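Local coordinates for protein SCO1 homolog 1, mitochondrial (Arabidopsis thaliana, PDB 6N5U) that binds copper(I) through its thioredoxin-fold domain and is thought to act as a metallochaperone that supplies copper to cytochrome c oxidase, at residues G38-C42 with Q84-Y88; I45-E49 with H131-M135; K59-N63 with V154-T158; F144-Y148 with G160-E164. All blocks are in the same frame, centred on the assembly; numbering follows the deposited sequence.

In the fold
Contacts 1 and 2 meet at the copper(I) ion: 38-42 supplies Cys42, 45-49 supplies Cys46 and 131-135 supplies His131. Their centres lie about 12 Å apart, and they pack directly, with Tyr88 and Cys42 against Pro47, and Gly38 and Phe39 against the Cys46 sulfur. Contacts 3 and 4, centres about 11 Å apart, share helix 154-167 and lie away from the metal. Helix 45-64 joins the two regions, with its first turn in contact 2 and its last turns in contact 3, where Leu157 also reaches Met135 of contact 2. Contact 4 joins contact 2 through backbone pairing of Met135 with Tyr148. Contacts 1 and 4 lie on opposite sides of the chain's centre, about 25 Å between centres.

Contact 1: residues G38-C42 with Q84-Y88; sequences GFTHC and QVHEY. With CU1 (copper (I) ion), chain D.
The Tyr88 ring carries Thr40 on one face: Thr40 CA stands 3.8 Å from the ring centroid and only 9° off its normal, a CH-pi contact over the middle. Thr40 CG2 lies over the same ring, 3.6 Å from Tyr88 CD2. Phe92 meets the tyrosine edge-to-face, and Cys46, Pro47 and Leu50 of helix 45-64 also touch it. Cys42 CB lies over one face of the Phe39 ring, toward its rim. The His41 ring and the Gln84 amide have planes 16° apart, and Gln84 NE2 lies oblique to the ring, 3.2 Å from His41 CE1. Gln84 NE2 also gives the one hydrogen bond across the contact, to Thr40 OG1, 2.9 Å long and nearly straight at 163°, with the oxygen close to the amide plane. Thr40 CG2 is set anti to the carbonyl carbon, which puts the methyl on the tyrosine and leaves OG1 for Gln84 and Asp80. With an alanine in place of Tyr88, the platform beneath Thr40 would be gone, and the type I turn Phe39-Cys42 would probably have a gap behind it. The turn, closed by the bond from Cys42 N to Phe39 O, ends at Cys42, whose SG binds copper(I) at 2.3 Å. Since OG1 accepts the Gln84 N-H and is also hydrogen-bonded to the Asp80 carboxylate, both its donor and acceptor roles are probably used, which would fix the turn next to a metal ligand.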
loop_
_atom_site.group_PDB
_atom_site.type_symbol
_atom_site.label_atom_id
_atom_site.label_comp_id
_atom_site.label_asym_id
_atom_site.label_seq_id
_atom_site.Cartn_x
_atom_site.Cartn_y
_atom_site.Cartn_z
ATOM N N GLY A 38 0.366 -4.800 -3.408
ATOM C CA GLY A 38 0.689 -6.195 -3.147
ATOM C C GLY A 38 -0.450 -7.147 -3.422
ATOM O O GLY A 38 -1.416 -6.766 -4.078
ATOM N N PHE A 39 -0.323 -8.404 -2.942
ATOM C CA PHE A 39 -1.311 -9.493 -3.055
ATOM C C PHE A 39 -1.224 -10.436 -1.831
ATOM O O PHE A 39 -0.123 -10.813 -1.440
ATOM C CB PHE A 39 -1.236 -10.223 -4.411
ATOM C CG PHE A 39 -0.148 -11.241 -4.668
ATOM C CD1 PHE A 39 1.124 -10.840 -5.058
ATOM C CD2 PHE A 39 -0.437 -12.605 -4.672
ATOM C CE1 PHE A 39 2.119 -11.785 -5.329
ATOM C CE2 PHE A 39 0.554 -13.551 -4.961
ATOM C CZ PHE A 39 1.827 -13.135 -5.276
ATOM N N THR A 40 -2.372 -10.755 -1.192
ATOM C CA THR A 40 -2.429 -11.532 0.055
ATOM C C THR A 40 -1.780 -12.919 -0.045
ATOM O O THR A 40 -1.292 -13.404 0.959
ATOM C CB THR A 40 -3.866 -11.622 0.640
ATOM O OG1 THR A 40 -4.643 -12.569 -0.082
ATOM C CG2 THR A 40 -4.576 -10.272 0.706
ATOM N N HIS A 41 -1.722 -13.524 -1.221
ATOM C CA HIS A 41 -1.138 -14.861 -1.368
ATOM C C HIS A 41 0.372 -14.852 -1.652
ATOM O O HIS A 41 0.931 -15.901 -1.993
ATOM C CB HIS A 41 -1.915 -15.681 -2.426
ATOM C CG HIS A 41 -3.296 -16.063 -1.982
ATOM N ND1 HIS A 41 -4.330 -15.144 -2.013
ATOM C CD2 HIS A 41 -3.764 -17.220 -1.464
ATOM C CE1 HIS A 41 -5.390 -15.768 -1.525
ATOM N NE2 HIS A 41 -5.106 -17.015 -1.191
ATOM N N CYS A 42 1.034 -13.689 -1.478
ATOM C CA CYS A 42 2.465 -13.515 -1.693
ATOM C C CYS A 42 3.250 -14.230 -0.615
ATOM O O CYS A 42 3.041 -13.969 0.579
ATOM C CB CYS A 42 2.833 -12.040 -1.776
ATOM S SG CYS A 42 4.504 -11.715 -2.423
ATOM N N GLN A 84 -11.040 -11.245 2.520
ATOM C CA GLN A 84 -9.665 -11.737 2.416
ATOM C C GLN A 84 -8.672 -10.616 2.760
ATOM O O GLN A 84 -7.799 -10.816 3.602
ATOM C CB GLN A 84 -9.405 -12.331 1.017
ATOM C CG GLN A 84 -7.963 -12.791 0.772
ATOM C CD GLN A 84 -7.553 -14.055 1.494
ATOM O OE1 GLN A 84 -8.321 -14.673 2.220
ATOM N NE2 GLN A 84 -6.321 -14.479 1.295
ATOM N N VAL A 85 -8.843 -9.436 2.150
ATOM C CA VAL A 85 -7.998 -8.262 2.389
ATOM C C VAL A 85 -8.114 -7.805 3.855
ATOM O O VAL A 85 -7.090 -7.514 4.472
ATOM C CB VAL A 85 -8.281 -7.115 1.372
ATOM C CG1 VAL A 85 -7.516 -5.851 1.734
ATOM C CG2 VAL A 85 -7.940 -7.547 -0.044
ATOM N N HIS A 86 -9.349 -7.791 4.408
ATOM C CA HIS A 86 -9.623 -7.406 5.793
ATOM C C HIS A 86 -8.859 -8.286 6.783
ATOM O O HIS A 86 -8.175 -7.758 7.658
ATOM C CB HIS A 86 -11.131 -7.461 6.098
ATOM C CG HIS A 86 -11.465 -6.973 7.469
ATOM N ND1 HIS A 86 -11.601 -5.623 7.736
ATOM C CD2 HIS A 86 -11.617 -7.669 8.618
ATOM C CE1 HIS A 86 -11.868 -5.542 9.029
ATOM N NE2 HIS A 86 -11.888 -6.749 9.604
ATOM N N GLU A 87 -8.977 -9.617 6.636
ATOM C CA GLU A 87 -8.318 -10.602 7.480
ATOM C C GLU A 87 -6.794 -10.495 7.407
ATOM O O GLU A 87 -6.117 -10.587 8.430
ATOM C CB GLU A 87 -8.815 -12.022 7.132
ATOM C CG GLU A 87 -10.147 -12.378 7.790
ATOM C CD GLU A 87 -10.833 -13.652 7.326
ATOM O OE1 GLU A 87 -10.558 -14.111 6.192
ATOM O OE2 GLU A 87 -11.671 -14.184 8.090
ATOM N N TYR A 88 -6.269 -10.231 6.207
ATOM C CA TYR A 88 -4.839 -10.095 5.943
ATOM C C TYR A 88 -4.239 -8.854 6.572
ATOM O O TYR A 88 -3.242 -8.983 7.277
ATOM C CB TYR A 88 -4.589 -10.118 4.429
ATOM C CG TYR A 88 -3.136 -10.169 4.003
ATOM C CD1 TYR A 88 -2.390 -11.341 4.134
ATOM C CD2 TYR A 88 -2.527 -9.071 3.398
ATOM C CE1 TYR A 88 -1.068 -11.410 3.698
ATOM C CE2 TYR A 88 -1.201 -9.124 2.971
ATOM C CZ TYR A 88 -0.476 -10.299 3.113
ATOM O OH TYR A 88 0.837 -10.358 2.701
HETATM CU CU CU1 D . 4.223 -9.650 -3.400
#

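Contact 2: residues I45-E49 with H131-M135; sequences ICPDE and HSIVM. With CU1 (copper (I) ion), chain D.
Ile45 and Ile133 mark the closest backbone approach, 8.0 Å between their CA atoms, where the first turn of helix 45-64 faces the loop between strands 127-131 and 135-138. No hydrogen bond crosses this separation, so side chains and metal bridge it. Copper(I) is held by Cys46 SG at 2.4 Å and by His131 NE2 at 2.5 Å, with the ion at the edge of the imidazole and in its plane. Cys46 SG also sits near that plane, 3.7 Å from His131 NE2. Cys42 completes the site: the two cysteines form the CxxxC motif of SCO proteins, which spans the loop before helix 45-64 and its first turn, and the histidine comes much later, from the end of strand 127-131. Across the imidazole, His131 ND1 donates to Ser132 O at 3.0 Å, from above the carbonyl plane, which probably helps hold the ring's rotation. Beside the site, Ile45 CG2, placed anti to its own nitrogen, meets Ile133 CG1 at 3.6 Å, the two chains crossing at about a right angle. Glu49 lays its bent chain over Ile133 CG2, with OE1 3.6 Å from that methyl; its carboxylate is paired with Lys150 and Lys52.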
loop_
_atom_site.group_PDB
_atom_site.type_symbol
_atom_site.label_atom_id
_atom_site.label_comp_id
_atom_site.label_asym_id
_atom_site.label_seq_id
_atom_site.Cartn_x
_atom_site.Cartn_y
_atom_site.Cartn_z
ATOM N N ILE A 45 7.857 -11.603 -0.175
ATOM C CA ILE A 45 8.013 -10.180 -0.499
ATOM C C ILE A 45 7.011 -9.270 0.242
ATOM O O ILE A 45 7.469 -8.449 1.035
ATOM C CB ILE A 45 7.990 -9.940 -2.040
ATOM C CG1 ILE A 45 9.061 -10.792 -2.794
ATOM C CG2 ILE A 45 8.074 -8.452 -2.401
ATOM C CD1 ILE A 45 10.598 -10.613 -2.392
ATOM N N CYS A 46 5.674 -9.404 -0.031
ATOM C CA CYS A 46 4.615 -8.591 0.593
ATOM C C CYS A 46 4.617 -8.705 2.119
ATOM O O CYS A 46 4.717 -7.645 2.740
ATOM C CB CYS A 46 3.231 -8.866 0.002
ATOM S SG CYS A 46 3.050 -8.415 -1.750
ATOM N N PRO A 47 4.584 -9.923 2.762
ATOM C CA PRO A 47 4.652 -9.969 4.235
ATOM C C PRO A 47 5.852 -9.185 4.802
ATOM O O PRO A 47 5.659 -8.415 5.746
ATOM C CB PRO A 47 4.735 -11.470 4.536
ATOM C CG PRO A 47 4.047 -12.107 3.419
ATOM C CD PRO A 47 4.451 -11.296 2.216
ATOM N N ASP A 48 7.056 -9.299 4.175
ATOM C CA ASP A 48 8.258 -8.587 4.624
ATOM C C ASP A 48 8.131 -7.072 4.530
ATOM O O ASP A 48 8.457 -6.368 5.485
ATOM C CB ASP A 48 9.523 -9.060 3.885
ATOM C CG ASP A 48 9.923 -10.500 4.128
ATOM O OD1 ASP A 48 9.447 -11.097 5.124
ATOM O OD2 ASP A 48 10.709 -11.038 3.320
ATOM N N GLU A 49 7.702 -6.580 3.363
ATOM C CA GLU A 49 7.511 -5.166 3.050
ATOM C C GLU A 49 6.500 -4.502 3.962
ATOM O O GLU A 49 6.734 -3.378 4.415
ATOM C CB GLU A 49 7.103 -5.014 1.589
ATOM C CG GLU A 49 8.217 -5.417 0.638
ATOM C CD GLU A 49 9.480 -4.591 0.760
ATOM O OE1 GLU A 49 9.462 -3.434 0.284
ATOM O OE2 GLU A 49 10.472 -5.087 1.345
ATOM N N HIS A 131 4.877 -8.331 -9.617
ATOM C CA HIS A 131 4.578 -6.899 -9.553
ATOM C C HIS A 131 5.730 -6.053 -9.060
ATOM O O HIS A 131 6.741 -6.579 -8.583
ATOM C CB HIS A 131 3.329 -6.652 -8.675
ATOM C CG HIS A 131 3.529 -7.061 -7.239
ATOM N ND1 HIS A 131 3.959 -6.157 -6.285
ATOM C CD2 HIS A 131 3.394 -8.276 -6.662
ATOM C CE1 HIS A 131 4.016 -6.838 -5.157
ATOM N NE2 HIS A 131 3.676 -8.119 -5.341
ATOM N N SER A 132 5.549 -4.727 -9.170
ATOM C CA SER A 132 6.509 -3.696 -8.775
ATOM C C SER A 132 6.552 -3.646 -7.250
ATOM O O SER A 132 5.488 -3.613 -6.617
ATOM C CB SER A 132 6.069 -2.336 -9.313
ATOM O OG SER A 132 5.598 -2.366 -10.650
ATOM N N ILE A 133 7.757 -3.713 -6.657
ATOM C CA ILE A 133 7.912 -3.652 -5.187
ATOM C C ILE A 133 8.141 -2.194 -4.890
ATOM O O ILE A 133 9.250 -1.661 -5.086
ATOM C CB ILE A 133 8.971 -4.620 -4.617
ATOM C CG1 ILE A 133 8.619 -6.062 -5.026
ATOM C CG2 ILE A 133 9.067 -4.479 -3.091
ATOM C CD1 ILE A 133 9.772 -6.878 -5.530
ATOM N N VAL A 134 7.031 -1.519 -4.538
ATOM C CA VAL A 134 6.956 -0.075 -4.421
ATOM C C VAL A 134 6.184 0.451 -3.178
ATOM O O VAL A 134 5.234 -0.172 -2.737
ATOM C CB VAL A 134 6.280 0.398 -5.749
ATOM C CG1 VAL A 134 5.948 1.862 -5.717
ATOM C CG2 VAL A 134 7.147 0.108 -6.967
ATOM N N MET A 135 6.575 1.629 -2.675
ATOM C CA MET A 135 5.905 2.378 -1.614
ATOM C C MET A 135 5.873 3.831 -2.053
ATOM O O MET A 135 6.869 4.359 -2.582
ATOM C CB MET A 135 6.564 2.222 -0.231
ATOM C CG MET A 135 6.380 0.857 0.352
ATOM S SD MET A 135 7.245 0.515 1.879
ATOM C CE MET A 135 9.029 0.785 1.342
HETATM CU CU CU1 D . 4.223 -9.650 -3.400
#

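Contact 3: residues K59-N63 with V154-T158; sequences KIKEN and VDSLT
Lys59 starts its path on Thr158: Lys59 CB lies 3.5 Å from Thr158 OG1 and about as far from the Thr158 methyl. CG leaves anti to the carbonyl carbon (chi1 -76°), and the chain then bends so that the next carbons run across Val154, Lys59 CD and CE each 3.8 Å from Val154 CG1. CE also passes Asp155 OD1, but the tip turns off: Lys59 NZ stays 5.4 Å from Asp155 OD1, too far for an ion pair, and any attraction between these charges is probably weak. The two helical segments cross at -55° with axes 10.4 Å apart. They belong to helices 45-64 and 154-167, which lie together on one side of the central sheet of the thioredoxin fold. Closest in backbone are Ile60 and Thr158, whose CA atoms are 5.3 Å apart. Thr158 enters between Lys59 and Asn63, one turn apart, and its CG2 comes within 3.5 Å of Asn63 ND2. Its hydroxyl is turned back onto its own helix, donating to Val154 O at 2.7 Å; Thr158 N reaches that oxygen too, from the opposite face of the carbonyl plane. If an alanine stood here, losing CG2 and OG1 would probably open a gap between Lys59 and Asn63 and deprive Val154 O of its second donor. Ile60 CG1 flanks Thr158, while Ile60 CD1 packs on Val161 of the same helix.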
loop_
_atom_site.group_PDB
_atom_site.type_symbol
_atom_site.label_atom_id
_atom_site.label_comp_id
_atom_site.label_asym_id
_atom_site.label_seq_id
_atom_site.Cartn_x
_atom_site.Cartn_y
_atom_site.Cartn_z
ATOM N N LYS A 59 7.686 3.847 14.234
ATOM C CA LYS A 59 8.940 4.574 14.442
ATOM C C LYS A 59 8.796 6.052 14.067
ATOM O O LYS A 59 9.206 6.911 14.845
ATOM C CB LYS A 59 10.074 3.918 13.668
ATOM C CG LYS A 59 10.586 2.648 14.301
ATOM C CD LYS A 59 12.097 2.574 14.161
ATOM C CE LYS A 59 12.644 1.278 14.667
ATOM N NZ LYS A 59 12.207 0.989 16.065
ATOM N N ILE A 60 8.185 6.340 12.904
ATOM C CA ILE A 60 7.869 7.686 12.415
ATOM C C ILE A 60 7.126 8.441 13.532
ATOM O O ILE A 60 7.553 9.540 13.900
ATOM C CB ILE A 60 6.976 7.587 11.151
ATOM C CG1 ILE A 60 7.763 7.102 9.908
ATOM C CG2 ILE A 60 6.244 8.903 10.888
ATOM C CD1 ILE A 60 6.851 6.498 8.770
ATOM N N LYS A 61 6.033 7.820 14.094
ATOM C CA LYS A 61 5.221 8.416 15.150
ATOM C C LYS A 61 6.049 8.719 16.387
ATOM O O LYS A 61 5.915 9.809 16.939
ATOM C CB LYS A 61 3.989 7.549 15.471
ATOM C CG LYS A 61 3.100 8.044 16.632
ATOM C CD LYS A 61 2.469 9.405 16.362
ATOM C CE LYS A 61 1.339 9.697 17.306
ATOM N NZ LYS A 61 0.802 11.070 17.113
ATOM N N GLU A 62 6.919 7.777 16.805
ATOM C CA GLU A 62 7.781 7.943 17.985
ATOM C C GLU A 62 8.761 9.107 17.807
ATOM O O GLU A 62 8.962 9.883 18.734
ATOM C CB GLU A 62 8.580 6.654 18.278
ATOM C CG GLU A 62 7.775 5.514 18.876
ATOM C CD GLU A 62 8.405 4.140 18.721
ATOM O OE1 GLU A 62 9.634 4.026 18.937
ATOM O OE2 GLU A 62 7.673 3.178 18.384
ATOM N N ASN A 63 9.345 9.226 16.607
ATOM C CA ASN A 63 10.387 10.194 16.266
ATOM C C ASN A 63 9.910 11.573 15.832
ATOM O O ASN A 63 10.623 12.547 16.085
ATOM C CB ASN A 63 11.296 9.606 15.192
ATOM C CG ASN A 63 11.892 8.260 15.536
ATOM O OD1 ASN A 63 11.915 7.810 16.686
ATOM N ND2 ASN A 63 12.375 7.570 14.534
ATOM N N VAL A 154 13.803 -0.667 7.836
ATOM C CA VAL A 154 12.897 0.141 8.688
ATOM C C VAL A 154 13.497 1.529 8.990
ATOM O O VAL A 154 12.791 2.537 8.913
ATOM C CB VAL A 154 12.465 -0.615 9.961
ATOM C CG1 VAL A 154 11.968 0.333 11.044
ATOM C CG2 VAL A 154 11.390 -1.630 9.637
ATOM N N ASP A 155 14.810 1.572 9.254
ATOM C CA ASP A 155 15.506 2.808 9.569
ATOM C C ASP A 155 15.573 3.772 8.386
ATOM O O ASP A 155 15.297 4.949 8.568
ATOM C CB ASP A 155 16.896 2.530 10.162
ATOM C CG ASP A 155 16.895 1.898 11.536
ATOM O OD1 ASP A 155 15.820 1.857 12.169
ATOM O OD2 ASP A 155 17.982 1.471 11.991
ATOM N N SER A 156 15.889 3.283 7.180
ATOM C CA SER A 156 15.981 4.171 6.016
ATOM C C SER A 156 14.615 4.664 5.500
ATOM O O SER A 156 14.552 5.701 4.830
ATOM C CB SER A 156 16.806 3.545 4.899
ATOM O OG SER A 156 16.529 2.166 4.737
ATOM N N LEU A 157 13.529 3.938 5.835
ATOM C CA LEU A 157 12.161 4.321 5.484
ATOM C C LEU A 157 11.708 5.401 6.463
ATOM O O LEU A 157 11.286 6.479 6.031
ATOM C CB LEU A 157 11.192 3.107 5.495
ATOM C CG LEU A 157 9.720 3.353 5.031
ATOM C CD1 LEU A 157 9.667 4.073 3.690
ATOM C CD2 LEU A 157 8.935 2.054 4.945
ATOM N N THR A 158 11.855 5.125 7.779
ATOM C CA THR A 158 11.500 6.034 8.869
ATOM C C THR A 158 12.199 7.375 8.672
ATOM O O THR A 158 11.513 8.373 8.454
ATOM C CB THR A 158 11.796 5.381 10.221
ATOM O OG1 THR A 158 11.062 4.154 10.311
ATOM C CG2 THR A 158 11.468 6.286 11.398
#

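Contact 4: residues F144-Y148 with G160-E164; sequences FVKFY and GVVKE
Val145 reaches the helix first, its CG1 3.5 Å from Glu164 OE1; the two side chains run past each other in opposite directions. A classic beta bulge sets Val145 and Lys146 together opposite Leu137 of strand 135-138, both backbones bonding to it and both CB atoms pointing toward the helix. The aliphatic Lys146 CD lies 3.3 Å from Glu164 OE2, and the lysine chain, bent at chi2 (104°), crosses the glutamate at about a right angle. Lys146 NZ lies 3.9 Å from Glu164 OE2, a long and probably loose salt bridge. Tyr148 ends the walk: CG is anti to the carbonyl carbon (chi1 -62°), and the ring extends to the helix, where Tyr148 CE2 packs 3.8 Å from Val161 CG2. Its hydroxyl abuts the Gly160-Val161 peptide, 3.2 Å from Val161 N, but the angle is too poor for a hydrogen bond. Glu164 CG lies 3.8 Å from Tyr148 OH, while His152 meets the tyrosine ring edge-to-face. The segment axes are 9.5 Å apart and nearly antiparallel at 164°. A last antiparallel edge strand followed by a helix laid back across the sheet is the C-terminal beta-beta-alpha unit of the thioredoxin fold, here strands 135-138 and 144-148 with helix 154-167.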
loop_
_atom_site.group_PDB
_atom_site.type_symbol
_atom_site.label_atom_id
_atom_site.label_comp_id
_atom_site.label_asym_id
_atom_site.label_seq_id
_atom_site.Cartn_x
_atom_site.Cartn_y
_atom_site.Cartn_z
ATOM N N PHE A 144 1.741 13.124 -4.469
ATOM C CA PHE A 144 2.958 12.315 -4.384
ATOM C C PHE A 144 4.154 13.127 -3.892
ATOM O O PHE A 144 4.399 14.230 -4.390
ATOM C CB PHE A 144 3.279 11.680 -5.749
ATOM C CG PHE A 144 4.577 10.915 -5.761
ATOM C CD1 PHE A 144 4.693 9.699 -5.094
ATOM C CD2 PHE A 144 5.695 11.426 -6.406
ATOM C CE1 PHE A 144 5.896 8.998 -5.084
ATOM C CE2 PHE A 144 6.898 10.715 -6.416
ATOM C CZ PHE A 144 6.989 9.501 -5.761
ATOM N N VAL A 145 4.901 12.571 -2.929
ATOM C CA VAL A 145 6.074 13.227 -2.335
ATOM C C VAL A 145 7.357 12.412 -2.617
ATOM O O VAL A 145 8.269 12.926 -3.273
ATOM C CB VAL A 145 5.854 13.557 -0.825
ATOM C CG1 VAL A 145 7.077 14.210 -0.189
ATOM C CG2 VAL A 145 4.624 14.430 -0.622
ATOM N N LYS A 146 7.422 11.148 -2.146
ATOM C CA LYS A 146 8.601 10.306 -2.354
ATOM C C LYS A 146 8.280 8.822 -2.563
ATOM O O LYS A 146 7.316 8.296 -2.008
ATOM C CB LYS A 146 9.605 10.487 -1.203
ATOM C CG LYS A 146 11.058 10.176 -1.572
ATOM C CD LYS A 146 11.870 11.428 -1.744
ATOM C CE LYS A 146 13.242 11.105 -2.247
ATOM N NZ LYS A 146 13.971 12.335 -2.599
ATOM N N PHE A 147 9.116 8.165 -3.369
ATOM C CA PHE A 147 9.075 6.745 -3.664
ATOM C C PHE A 147 10.117 6.014 -2.781
ATOM O O PHE A 147 11.189 6.565 -2.496
ATOM C CB PHE A 147 9.337 6.503 -5.168
ATOM C CG PHE A 147 9.688 5.067 -5.480
ATOM C CD1 PHE A 147 8.704 4.079 -5.492
ATOM C CD2 PHE A 147 11.015 4.679 -5.655
ATOM C CE1 PHE A 147 9.043 2.733 -5.690
ATOM C CE2 PHE A 147 11.350 3.328 -5.858
ATOM C CZ PHE A 147 10.360 2.367 -5.888
ATOM N N TYR A 148 9.797 4.765 -2.364
ATOM C CA TYR A 148 10.669 3.903 -1.552
ATOM C C TYR A 148 10.651 2.450 -2.079
ATOM O O TYR A 148 9.613 1.766 -2.028
ATOM C CB TYR A 148 10.274 3.959 -0.062
ATOM C CG TYR A 148 10.416 5.333 0.554
ATOM C CD1 TYR A 148 11.631 5.761 1.084
ATOM C CD2 TYR A 148 9.328 6.196 0.637
ATOM C CE1 TYR A 148 11.771 7.031 1.631
ATOM C CE2 TYR A 148 9.453 7.466 1.192
ATOM C CZ TYR A 148 10.677 7.880 1.685
ATOM O OH TYR A 148 10.805 9.137 2.216
ATOM N N GLY A 160 13.761 8.747 6.154
ATOM C CA GLY A 160 13.311 9.356 4.919
ATOM C C GLY A 160 11.941 9.992 5.036
ATOM O O GLY A 160 11.798 11.181 4.762
ATOM N N VAL A 161 10.928 9.223 5.462
ATOM C CA VAL A 161 9.556 9.731 5.606
ATOM C C VAL A 161 9.548 10.943 6.540
ATOM O O VAL A 161 8.974 11.975 6.181
ATOM C CB VAL A 161 8.523 8.624 5.990
ATOM C CG1 VAL A 161 7.167 9.221 6.354
ATOM C CG2 VAL A 161 8.363 7.596 4.867
ATOM N N VAL A 162 10.259 10.833 7.694
ATOM C CA VAL A 162 10.377 11.885 8.710
ATOM C C VAL A 162 11.018 13.155 8.104
ATOM O O VAL A 162 10.488 14.243 8.328
ATOM C CB VAL A 162 11.068 11.368 10.010
ATOM C CG1 VAL A 162 11.437 12.502 10.977
ATOM C CG2 VAL A 162 10.185 10.330 10.714
ATOM N N LYS A 163 12.080 13.009 7.267
ATOM C CA LYS A 163 12.767 14.118 6.586
ATOM C C LYS A 163 11.825 14.861 5.643
ATOM O O LYS A 163 11.773 16.092 5.662
ATOM C CB LYS A 163 14.019 13.620 5.826
ATOM C CG LYS A 163 14.822 14.744 5.153
ATOM C CD LYS A 163 16.111 14.238 4.546
ATOM C CE LYS A 163 17.022 15.392 4.216
ATOM N NZ LYS A 163 18.407 14.939 3.900
ATOM N N GLU A 164 11.071 14.110 4.836
ATOM C CA GLU A 164 10.105 14.640 3.890
ATOM C C GLU A 164 9.016 15.460 4.587
ATOM O O GLU A 164 8.823 16.619 4.224
ATOM C CB GLU A 164 9.500 13.510 3.028
ATOM C CG GLU A 164 10.452 12.892 2.009
ATOM C CD GLU A 164 11.104 13.861 1.041
ATOM O OE1 GLU A 164 10.453 14.861 0.659
ATOM O OE2 GLU A 164 12.276 13.627 0.675
#